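Local coordinates for putative hydrolase (Acinetobacter sp. NBRC 100985, PDB 4XUK), which probably hydrolyses organophosphorus triesters, and perhaps lactones, as a two-zinc enzyme of the metallo-beta-lactamase superfamily, at residues L20-M26 / K52-I58; Q226-T232 / R247-F251; V14-L20 / N59-I65. The protein carries 2 engineered substitutions. All blocks are in the same frame, centred on the assembly; numbering follows the deposited sequence.

Contact 1: residues L20-M26 / K52-I58; sequences LDGTNFM and KGVQTSI
The ring of Phe-25 (chi1 m) is covered on one face by the extended Lys-52 side chain. Lys-52 CD lies 3.8 Å from the Phe-25 ring centroid, almost on its normal (CH-pi), and Lys-52 NZ makes an off-centre cation-pi contact at 4.2 Å. Strands 20-26 and 54-58 run antiparallel at 149°, approaching to 4.5 Å. Met-26/Val-54, Asn-24/Thr-56 and Gly-22/Ile-58 are hydrogen-bonded pairs; Gly-22 O receives Ile-58 N at 3.0 Å, and Asp-21 N also reaches Ile-58 O (2.8 Å). With Asp-21 at phi/psi -95/-31, two residues face one, a beta bulge, and Gly-22 (155/-176) adopts a backbone suited to glycine. Thr-23 CG2 meets Gln-55 CG at 3.4 Å, on the Phe-25 side. On the opposite face Ile-58 (m, p) puts CD1 3.6 Å from Asn-24 ND2; Asn-24 OD1 is hydrogen-bonded to His-83. A water lies 2.8 Å from Thr-23 OG1 and 2.6 Å from Ser-57 OG; Thr-23 OG1 also bonds Asp-291, and Ser-57 OG His-288, both of the second subunit. Ser-57 O bonds zinc ligand His-265, and the side chain of Ile-58 is about 6 Å from a zinc, so this bulged antiparallel pair of neighbouring strands borders the dinuclear site of a metallo-beta-lactamase fold.

Contact 2: residues Q226-T232 / R247-F251; sequences QFDRPET and RLKQF
Arg-247, well inside helix 240-257 (phi/psi -61/-47), points its CA-to-CB bond toward residues 226-232. Its chain is extended through chi1 and chi2 (t, t) before turning at chi3 (m), which brings Arg-247 NH1 to Pro-230 O at 3.0 Å. That acceptor belongs to a type I turn, Arg-229 to Thr-232, formed where the chain leaves helix 225-228. Thr-232 N and Thr-232 OG1 both bond Arg-229 O, at 3.0 and 2.7 Å. Gln-226 NE2 donates to Thr-232 O at 3.2 Å, while Gln-226 OE1 accepts from His-221 N. Gln-226 NE2 lies over one face of the guanidinium, 3.4 Å from Arg-247 NH2, a packing contact of two donors and not a hydrogen bond. Arg-247 NE bonds Ile-219 O, directly after Asp-218, the ligand shared by both zincs, so one side chain ties this helix of the metallo-beta-lactamase fold to the turn and to the segment leaving the metal site. Next, Leu-248 (m, t) places CD2 3.6 Å from Pro-230 CB. One turn on, Phe-251 directs its CA-to-CB bond toward residues 226-232. Its ring meets that of Phe-227 obliquely, with centroids 4.7 Å apart, planes at 37° and Phe-227 CZ 3.6 Å from Phe-251 CZ.

Contact 3: residues V14-L20 / N59-I65; sequences VQITALL and NAFLVNI
Two small residues set the relief of this strand pair: Ala-18 on one face leaves room for the ring of Phe-61, and Ala-60 on the other lies low across from Leu-19. Strands 14-20 and 59-64 are antiparallel at 160° and approach to 4.5 Å. Gln-15/Asn-64, Thr-17/Leu-62 and Leu-19/Ala-60 form hydrogen-bonded pairs, with Thr-17 N to Leu-62 O at 2.7 Å, Leu-62 N to Thr-17 O at 2.9 Å, and Leu-19 N to Ala-60 O and Ala-60 N to Leu-19 O both at 2.8 Å. The Gln-15 N to Asn-64 O bond is longer, 3.3 Å, near the end of the ladder. Ile-16/Val-63 and Ala-18/Phe-61 are the non-hydrogen-bonded pairs between them, and Leu-20/Asn-59 follows at the end.

On the Ile-16 face, Phe-61 (chi1 m) brings CE1 to 3.9 Å from Ala-18 CB, while its CB lies 4.3 Å from Ile-16 CG2. Val-63 (t) fills the next place, its CG1 standing 4.2 Å from Ile-16 CG1 and 3.6 Å from Val-14 CG1. On the other face, that of Thr-17 and Leu-19, Leu-19 (m, t) leans beyond Ala-60 so that its CD1 reaches Leu-62 CG at 3.9 Å, and Thr-17 CB sits 3.8 Å from Leu-62 CB. This leucine ridge meets Val-87 and Leu-91 of helix 87-93, while Ala-18 and Asn-59 face the loop of Phe-268 and Pro-269. Here the pair lies in the N-terminal mixed sheet, with helix 87-93 on one face, as in the alpha-beta/beta-alpha sandwich of the metallo-beta-lactamase superfamily.

In the fold
From the N terminus, strand 14-26 enters contact 3 first and, past shared Leu-20, contact 1. After helix 36-45 the chain returns as strand 54-64, meeting contact 1 before contact 3, so contact 1 is nested inside the loop closed by contact 3. Their centres are 19 Å apart along one ladder, whose register changes by one residue between them: Leu-20 pairs with Asn-59, but Gly-22 with Ile-58. Both contacts touch the second subunit. Contact 2 follows in series, closing a short loop. Its nearest atoms are about 6 Å from contact 1 and about 11 Å from contact 3. It joins the turn after helix 225-228 to helix 240-257, in the part of the chain that follows zinc ligand Asp-218.

Contact 1: residues L20-M26 / K52-I58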
loop_
_atom_site.group_PDB
_atom_site.type_symbol
_atom_site.label_atom_id
_atom_site.label_comp_id
_atom_site.label_asym_id
_atom_site.label_seq_id
_atom_site.Cartn_x
_atom_site.Cartn_y
_atom_site.Cartn_z
ATOM N N LEU A 20 -4.042 7.446 9.629
ATOM C CA LEU A 20 -2.857 8.244 9.286
ATOM C C LEU A 20 -2.852 9.565 10.053
ATOM O O LEU A 20 -3.867 10.276 10.090
ATOM C CB LEU A 20 -2.803 8.514 7.772
ATOM C CG LEU A 20 -1.592 9.316 7.255
ATOM C CD1 LEU A 20 -0.272 8.605 7.563
ATOM C CD2 LEU A 20 -1.687 9.580 5.764
ATOM N N ASP A 21 -1.720 9.882 10.677
ATOM C CA ASP A 21 -1.565 11.163 11.347
ATOM C C ASP A 21 -0.891 12.172 10.434
ATOM O O ASP A 21 -1.148 13.369 10.519
ATOM C CB ASP A 21 -0.742 11.031 12.638
ATOM C CG ASP A 21 -0.997 12.177 13.595
ATOM O OD1 ASP A 21 -2.186 12.440 13.914
ATOM O OD2 ASP A 21 -0.030 12.834 14.022
ATOM N N GLY A 22 -0.032 11.688 9.550
ATOM C CA GLY A 22 0.738 12.575 8.696
ATOM C C GLY A 22 2.004 11.879 8.255
ATOM O O GLY A 22 2.219 10.705 8.595
ATOM N N THR A 23 2.845 12.605 7.523
ATOM C CA THR A 23 4.056 12.042 6.946
ATOM C C THR A 23 5.248 12.948 7.237
ATOM O O THR A 23 5.198 14.151 6.961
ATOM C CB THR A 23 3.907 11.896 5.428
ATOM O OG1 THR A 23 2.721 11.150 5.133
ATOM C CG2 THR A 23 5.100 11.170 4.850
ATOM N N ASN A 24 6.305 12.392 7.785
ATOM C CA ASN A 24 7.537 13.126 7.908
ATOM C C ASN A 24 8.568 12.810 6.855
ATOM O O ASN A 24 8.518 11.788 6.264
ATOM C CB ASN A 24 8.184 12.934 9.242
ATOM C CG ASN A 24 7.413 13.563 10.356
ATOM O OD1 ASN A 24 6.634 14.449 10.193
ATOM N ND2 ASN A 24 7.639 13.066 11.495
ATOM N N PHE A 25 9.533 13.704 6.693
ATOM C CA PHE A 25 10.670 13.436 5.814
ATOM C C PHE A 25 11.963 13.676 6.585
ATOM O O PHE A 25 12.457 14.800 6.650
ATOM C CB PHE A 25 10.599 14.311 4.558
ATOM C CG PHE A 25 9.413 14.008 3.684
ATOM C CD1 PHE A 25 8.189 14.611 3.925
ATOM C CD2 PHE A 25 9.523 13.112 2.630
ATOM C CE1 PHE A 25 7.093 14.323 3.135
ATOM C CE2 PHE A 25 8.429 12.824 1.831
ATOM C CZ PHE A 25 7.209 13.433 2.090
ATOM N N MET A 26 12.497 12.621 7.189
ATOM C CA MET A 26 13.626 12.776 8.101
ATOM C C MET A 26 14.986 12.683 7.413
ATOM O O MET A 26 15.111 12.138 6.315
ATOM C CB MET A 26 13.525 11.783 9.264
ATOM C CG MET A 26 13.542 10.327 8.870
ATOM S SD MET A 26 13.231 9.213 10.277
ATOM C CE MET A 26 13.206 7.642 9.401
ATOM N N LYS A 52 14.260 15.478 -0.404
ATOM C CA LYS A 52 13.385 15.988 0.651
ATOM C C LYS A 52 13.637 15.287 1.990
ATOM O O LYS A 52 13.511 15.893 3.058
ATOM C CB LYS A 52 11.922 15.817 0.240
ATOM C CG LYS A 52 10.938 16.697 1.010
ATOM C CD LYS A 52 9.501 16.423 0.564
ATOM C CE LYS A 52 8.540 17.480 1.091
ATOM N NZ LYS A 52 7.123 17.137 0.799
ATOM N N GLY A 53 13.997 14.007 1.933
ATOM C CA GLY A 53 14.277 13.245 3.140
ATOM C C GLY A 53 13.697 11.843 3.073
ATOM O O GLY A 53 13.132 11.444 2.055
ATOM N N VAL A 54 13.836 11.089 4.158
ATOM C CA VAL A 54 13.332 9.720 4.191
ATOM C C VAL A 54 11.863 9.738 4.616
ATOM O O VAL A 54 11.544 10.041 5.771
ATOM C CB VAL A 54 14.165 8.860 5.149
ATOM C CG1 VAL A 54 13.660 7.441 5.159
ATOM C CG2 VAL A 54 15.656 8.906 4.748
ATOM N N GLN A 55 10.969 9.445 3.676
ATOM C CA GLN A 55 9.533 9.512 3.947
ATOM C C GLN A 55 9.163 8.520 5.038
ATOM O O GLN A 55 9.543 7.348 4.960
ATOM C CB GLN A 55 8.742 9.210 2.671
ATOM C CG GLN A 55 7.236 9.447 2.808
ATOM C CD GLN A 55 6.484 9.211 1.508
ATOM O OE1 GLN A 55 7.072 9.192 0.426
ATOM N NE2 GLN A 55 5.179 9.026 1.611
ATOM N N THR A 56 8.438 8.989 6.056
ATOM C CA THR A 56 8.111 8.154 7.201
ATOM C C THR A 56 6.699 8.461 7.664
ATOM O O THR A 56 6.402 9.589 8.061
ATOM C CB THR A 56 9.095 8.412 8.349
ATOM O OG1 THR A 56 10.426 8.179 7.871
ATOM C CG2 THR A 56 8.804 7.495 9.541
ATOM N N SER A 57 5.823 7.462 7.584
ATOM C CA SER A 57 4.450 7.627 8.046
ATOM C C SER A 57 4.410 7.719 9.570
ATOM O O SER A 57 5.311 7.229 10.267
ATOM C CB SER A 57 3.577 6.463 7.582
ATOM O OG SER A 57 3.502 6.384 6.173
ATOM N N ILE A 58 3.358 8.357 10.072
ATOM C CA ILE A 58 3.028 8.303 11.477
ATOM C C ILE A 58 1.590 7.801 11.514
ATOM O O ILE A 58 0.685 8.477 11.024
ATOM C CB ILE A 58 3.124 9.683 12.171
ATOM C CG1 ILE A 58 4.531 10.266 12.063
ATOM C CG2 ILE A 58 2.754 9.548 13.658
ATOM C CD1 ILE A 58 4.784 11.034 10.773
HETATM O O HOH W 1 2.728 8.420 4.711
#

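Contact 2: residues Q226-T232 / R247-F251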
loop_
_atom_site.group_PDB
_atom_site.type_symbol
_atom_site.label_atom_id
_atom_site.label_comp_id
_atom_site.label_asym_id
_atom_site.label_seq_id
_atom_site.Cartn_x
_atom_site.Cartn_y
_atom_site.Cartn_z
ATOM N N GLN A 226 16.245 -0.255 8.010
ATOM C CA GLN A 226 16.211 -1.119 9.189
ATOM C C GLN A 226 15.607 -2.501 8.945
ATOM O O GLN A 226 15.499 -3.312 9.869
ATOM C CB GLN A 226 15.512 -0.406 10.346
ATOM C CG GLN A 226 16.236 0.848 10.799
ATOM C CD GLN A 226 15.374 1.688 11.710
ATOM O OE1 GLN A 226 14.285 2.103 11.330
ATOM N NE2 GLN A 226 15.844 1.913 12.927
ATOM N N PHE A 227 15.215 -2.783 7.707
ATOM C CA PHE A 227 14.873 -4.157 7.357
ATOM C C PHE A 227 16.051 -4.863 6.676
ATOM O O PHE A 227 16.401 -5.980 7.058
ATOM C CB PHE A 227 13.585 -4.230 6.519
ATOM C CG PHE A 227 12.322 -4.252 7.358
ATOM C CD1 PHE A 227 11.870 -3.096 7.987
ATOM C CD2 PHE A 227 11.608 -5.431 7.538
ATOM C CE1 PHE A 227 10.719 -3.110 8.769
ATOM C CE2 PHE A 227 10.446 -5.453 8.323
ATOM C CZ PHE A 227 10.008 -4.286 8.934
ATOM N N ASP A 228 16.667 -4.222 5.685
ATOM C CA ASP A 228 17.869 -4.782 5.062
ATOM C C ASP A 228 19.022 -4.844 6.065
ATOM O O ASP A 228 19.819 -5.781 6.043
ATOM C CB ASP A 228 18.291 -3.941 3.845
ATOM C CG ASP A 228 17.333 -4.067 2.674
ATOM O OD1 ASP A 228 16.161 -4.450 2.885
ATOM O OD2 ASP A 228 17.750 -3.764 1.531
ATOM N N ARG A 229 19.106 -3.845 6.942
ATOM C CA ARG A 229 20.146 -3.810 7.962
ATOM C C ARG A 229 19.536 -3.576 9.346
ATOM O O ARG A 229 19.653 -2.483 9.901
ATOM C CB ARG A 229 21.144 -2.701 7.640
ATOM C CG ARG A 229 22.469 -2.849 8.361
ATOM C CD ARG A 229 23.407 -3.758 7.575
ATOM N NE ARG A 229 23.774 -3.131 6.315
ATOM C CZ ARG A 229 24.958 -2.575 6.072
ATOM N NH1 ARG A 229 25.915 -2.592 6.997
ATOM N NH2 ARG A 229 25.188 -2.015 4.893
ATOM N N PRO A 230 18.901 -4.613 9.923
ATOM C CA PRO A 230 18.132 -4.433 11.161
ATOM C C PRO A 230 18.973 -3.976 12.360
ATOM O O PRO A 230 18.403 -3.490 13.333
ATOM C CB PRO A 230 17.551 -5.829 11.424
ATOM C CG PRO A 230 18.436 -6.771 10.698
ATOM C CD PRO A 230 18.890 -6.018 9.470
ATOM N N GLU A 231 20.279 -4.104 12.295
ATOM C CA GLU A 231 21.194 -3.635 13.335
ATOM C C GLU A 231 21.362 -2.125 13.388
ATOM O O GLU A 231 21.965 -1.623 14.243
ATOM C CB GLU A 231 22.527 -4.341 13.204
ATOM C CG GLU A 231 23.273 -3.946 11.971
ATOM C CD GLU A 231 23.044 -4.848 10.752
ATOM O OE1 GLU A 231 24.020 -5.027 10.026
ATOM O OE2 GLU A 231 21.941 -5.336 10.496
ATOM N N THR A 232 20.736 -1.426 12.474
ATOM C CA THR A 232 20.861 0.028 12.374
ATOM C C THR A 232 19.965 0.768 13.370
ATOM O O THR A 232 18.742 0.722 13.269
ATOM C CB THR A 232 20.477 0.503 10.953
ATOM O OG1 THR A 232 21.217 -0.244 9.974
ATOM C CG2 THR A 232 20.745 1.995 10.784
ATOM N N ARG A 247 14.692 -4.858 18.600
ATOM C CA ARG A 247 14.234 -5.107 17.231
ATOM C C ARG A 247 14.697 -6.466 16.693
ATOM O O ARG A 247 13.907 -7.210 16.110
ATOM C CB ARG A 247 14.692 -3.995 16.286
ATOM C CG ARG A 247 14.398 -4.291 14.802
ATOM C CD ARG A 247 14.951 -3.180 13.903
ATOM N NE ARG A 247 14.731 -1.922 14.580
ATOM C CZ ARG A 247 15.681 -1.141 15.078
ATOM N NH1 ARG A 247 16.984 -1.424 14.928
ATOM N NH2 ARG A 247 15.314 -0.047 15.708
ATOM N N LEU A 248 15.951 -6.801 16.861
ATOM C CA LEU A 248 16.443 -8.048 16.388
ATOM C C LEU A 248 15.711 -9.231 17.003
ATOM O O LEU A 248 15.402 -10.162 16.365
ATOM C CB LEU A 248 17.918 -8.129 16.641
ATOM C CG LEU A 248 18.822 -7.216 15.844
ATOM C CD1 LEU A 248 20.231 -7.370 16.372
ATOM C CD2 LEU A 248 18.741 -7.500 14.364
ATOM N N LYS A 249 15.422 -9.148 18.275
ATOM C CA LYS A 249 14.632 -10.193 18.924
ATOM C C LYS A 249 13.229 -10.302 18.340
ATOM O O LYS A 249 12.742 -11.404 18.063
ATOM C CB LYS A 249 14.528 -9.944 20.429
ATOM C CG LYS A 249 14.478 -11.231 21.223
ATOM C CD LYS A 249 13.229 -11.345 22.033
ATOM C CE LYS A 249 13.182 -10.276 23.099
ATOM N NZ LYS A 249 12.010 -10.490 23.986
ATOM N N GLN A 250 12.561 -9.164 18.172
ATOM C CA GLN A 250 11.172 -9.195 17.739
ATOM C C GLN A 250 11.046 -9.572 16.263
ATOM O O GLN A 250 10.155 -10.331 15.904
ATOM C CB GLN A 250 10.471 -7.863 18.042
ATOM C CG GLN A 250 10.391 -7.548 19.543
ATOM C CD GLN A 250 9.661 -8.627 20.337
ATOM O OE1 GLN A 250 10.050 -8.969 21.456
ATOM N NE2 GLN A 250 8.600 -9.164 19.760
ATOM N N PHE A 251 11.934 -9.054 15.417
ATOM C CA PHE A 251 11.878 -9.359 13.984
ATOM C C PHE A 251 12.150 -10.838 13.742
ATOM O O PHE A 251 11.573 -11.450 12.841
ATOM C CB PHE A 251 12.878 -8.501 13.196
ATOM C CG PHE A 251 12.373 -7.120 12.866
ATOM C CD1 PHE A 251 11.305 -6.560 13.563
ATOM C CD2 PHE A 251 12.971 -6.385 11.851
ATOM C CE1 PHE A 251 10.849 -5.277 13.251
ATOM C CE2 PHE A 251 12.521 -5.118 11.527
ATOM C CZ PHE A 251 11.465 -4.559 12.230
#

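Contact 3: residues V14-L20 / N59-I65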
loop_
_atom_site.group_PDB
_atom_site.type_symbol
_atom_site.label_atom_id
_atom_site.label_comp_id
_atom_site.label_asym_id
_atom_site.label_seq_id
_atom_site.Cartn_x
_atom_site.Cartn_y
_atom_site.Cartn_z
ATOM N N VAL A 14 -12.560 -9.350 14.356
ATOM C CA VAL A 14 -12.021 -8.071 14.800
ATOM C C VAL A 14 -11.716 -7.175 13.611
ATOM O O VAL A 14 -11.168 -7.625 12.607
ATOM C CB VAL A 14 -10.746 -8.282 15.631
ATOM C CG1 VAL A 14 -10.168 -6.945 16.116
ATOM C CG2 VAL A 14 -11.043 -9.202 16.796
ATOM N N GLN A 15 -12.089 -5.906 13.713
ATOM C CA GLN A 15 -11.733 -4.950 12.678
ATOM C C GLN A 15 -10.694 -4.004 13.244
ATOM O O GLN A 15 -10.889 -3.419 14.316
ATOM C CB GLN A 15 -12.955 -4.158 12.203
ATOM C CG GLN A 15 -12.618 -3.118 11.145
ATOM C CD GLN A 15 -13.836 -2.360 10.629
ATOM O OE1 GLN A 15 -14.512 -1.659 11.376
ATOM N NE2 GLN A 15 -14.110 -2.496 9.337
ATOM N N ILE A 16 -9.573 -3.897 12.544
ATOM C CA ILE A 16 -8.539 -2.940 12.898
ATOM C C ILE A 16 -8.543 -1.835 11.846
ATOM O O ILE A 16 -8.486 -2.109 10.651
ATOM C CB ILE A 16 -7.156 -3.611 12.945
ATOM C CG1 ILE A 16 -7.151 -4.690 14.030
ATOM C CG2 ILE A 16 -6.070 -2.569 13.202
ATOM C CD1 ILE A 16 -5.977 -5.654 13.968
ATOM N N THR A 17 -8.633 -0.586 12.289
ATOM C CA THR A 17 -8.613 0.534 11.365
ATOM C C THR A 17 -7.277 1.250 11.466
ATOM O O THR A 17 -6.936 1.793 12.525
ATOM C CB THR A 17 -9.726 1.535 11.681
ATOM O OG1 THR A 17 -10.977 0.840 11.818
ATOM C CG2 THR A 17 -9.841 2.567 10.571
ATOM N N ALA A 18 -6.521 1.258 10.370
ATOM C CA ALA A 18 -5.279 2.028 10.323
ATOM C C ALA A 18 -5.663 3.483 10.149
ATOM O O ALA A 18 -6.525 3.794 9.316
ATOM C CB ALA A 18 -4.406 1.571 9.164
ATOM N N LEU A 19 -5.041 4.362 10.933
ATOM C CA LEU A 19 -5.321 5.795 10.868
ATOM C C LEU A 19 -4.038 6.586 10.646
ATOM O O LEU A 19 -3.062 6.423 11.394
ATOM C CB LEU A 19 -5.968 6.265 12.173
ATOM C CG LEU A 19 -7.292 5.611 12.543
ATOM C CD1 LEU A 19 -7.796 6.133 13.897
ATOM C CD2 LEU A 19 -8.321 5.859 11.436
ATOM N N LEU A 20 -4.042 7.446 9.629
ATOM C CA LEU A 20 -2.857 8.244 9.286
ATOM C C LEU A 20 -2.852 9.565 10.053
ATOM O O LEU A 20 -3.867 10.276 10.090
ATOM C CB LEU A 20 -2.803 8.514 7.772
ATOM C CG LEU A 20 -1.592 9.316 7.255
ATOM C CD1 LEU A 20 -0.272 8.605 7.563
ATOM C CD2 LEU A 20 -1.687 9.580 5.764
ATOM N N ASN A 59 1.395 6.596 12.041
ATOM C CA ASN A 59 0.076 5.979 12.072
ATOM C C ASN A 59 -0.417 5.725 13.514
ATOM O O ASN A 59 0.373 5.721 14.476
ATOM C CB ASN A 59 0.094 4.640 11.325
ATOM C CG ASN A 59 0.808 4.710 9.988
ATOM O OD1 ASN A 59 0.535 5.576 9.161
ATOM N ND2 ASN A 59 1.702 3.766 9.755
ATOM N N ALA A 60 -1.729 5.526 13.652
ATOM C CA ALA A 60 -2.329 4.998 14.879
ATOM C C ALA A 60 -3.315 3.913 14.460
ATOM O O ALA A 60 -3.664 3.826 13.274
ATOM C CB ALA A 60 -3.047 6.089 15.639
ATOM N N PHE A 61 -3.784 3.104 15.413
ATOM C CA PHE A 61 -4.694 1.998 15.085
ATOM C C PHE A 61 -5.891 1.895 16.017
ATOM O O PHE A 61 -5.740 1.935 17.247
ATOM C CB PHE A 61 -3.924 0.662 15.065
ATOM C CG PHE A 61 -2.737 0.680 14.150
ATOM C CD1 PHE A 61 -2.892 0.450 12.792
ATOM C CD2 PHE A 61 -1.473 0.992 14.638
ATOM C CE1 PHE A 61 -1.803 0.503 11.930
ATOM C CE2 PHE A 61 -0.389 1.041 13.797
ATOM C CZ PHE A 61 -0.551 0.804 12.430
ATOM N N LEU A 62 -7.075 1.759 15.412
ATOM C CA LEU A 62 -8.329 1.492 16.124
ATOM C C LEU A 62 -8.622 0.003 16.063
ATOM O O LEU A 62 -8.529 -0.605 14.993
ATOM C CB LEU A 62 -9.498 2.223 15.456
ATOM C CG LEU A 62 -9.982 3.576 15.963
ATOM C CD1 LEU A 62 -11.202 3.984 15.139
ATOM C CD2 LEU A 62 -10.316 3.560 17.470
ATOM N N VAL A 63 -8.989 -0.585 17.196
ATOM C CA VAL A 63 -9.304 -2.010 17.238
ATOM C C VAL A 63 -10.713 -2.206 17.794
ATOM O O VAL A 63 -10.982 -1.941 18.976
ATOM C CB VAL A 63 -8.302 -2.780 18.115
ATOM C CG1 VAL A 63 -8.535 -4.286 18.009
ATOM C CG2 VAL A 63 -6.861 -2.434 17.713
ATOM N N ASN A 64 -11.607 -2.670 16.934
ATOM C CA ASN A 64 -12.975 -2.980 17.325
ATOM C C ASN A 64 -13.052 -4.466 17.684
ATOM O O ASN A 64 -13.038 -5.328 16.798
ATOM C CB ASN A 64 -13.915 -2.641 16.163
ATOM C CG ASN A 64 -15.379 -2.925 16.470
ATOM O OD1 ASN A 64 -15.710 -3.616 17.434
ATOM N ND2 ASN A 64 -16.263 -2.399 15.629
ATOM N N ILE A 65 -13.118 -4.772 18.976
ATOM C CA ILE A 65 -13.197 -6.171 19.394
ATOM C C ILE A 65 -14.632 -6.603 19.712
ATOM O O ILE A 65 -14.845 -7.648 20.324
ATOM C CB ILE A 65 -12.279 -6.484 20.594
ATOM C CG1 ILE A 65 -12.714 -5.693 21.827
ATOM C CG2 ILE A 65 -10.817 -6.181 20.254
ATOM C CD1 ILE A 65 -11.991 -6.120 23.092
#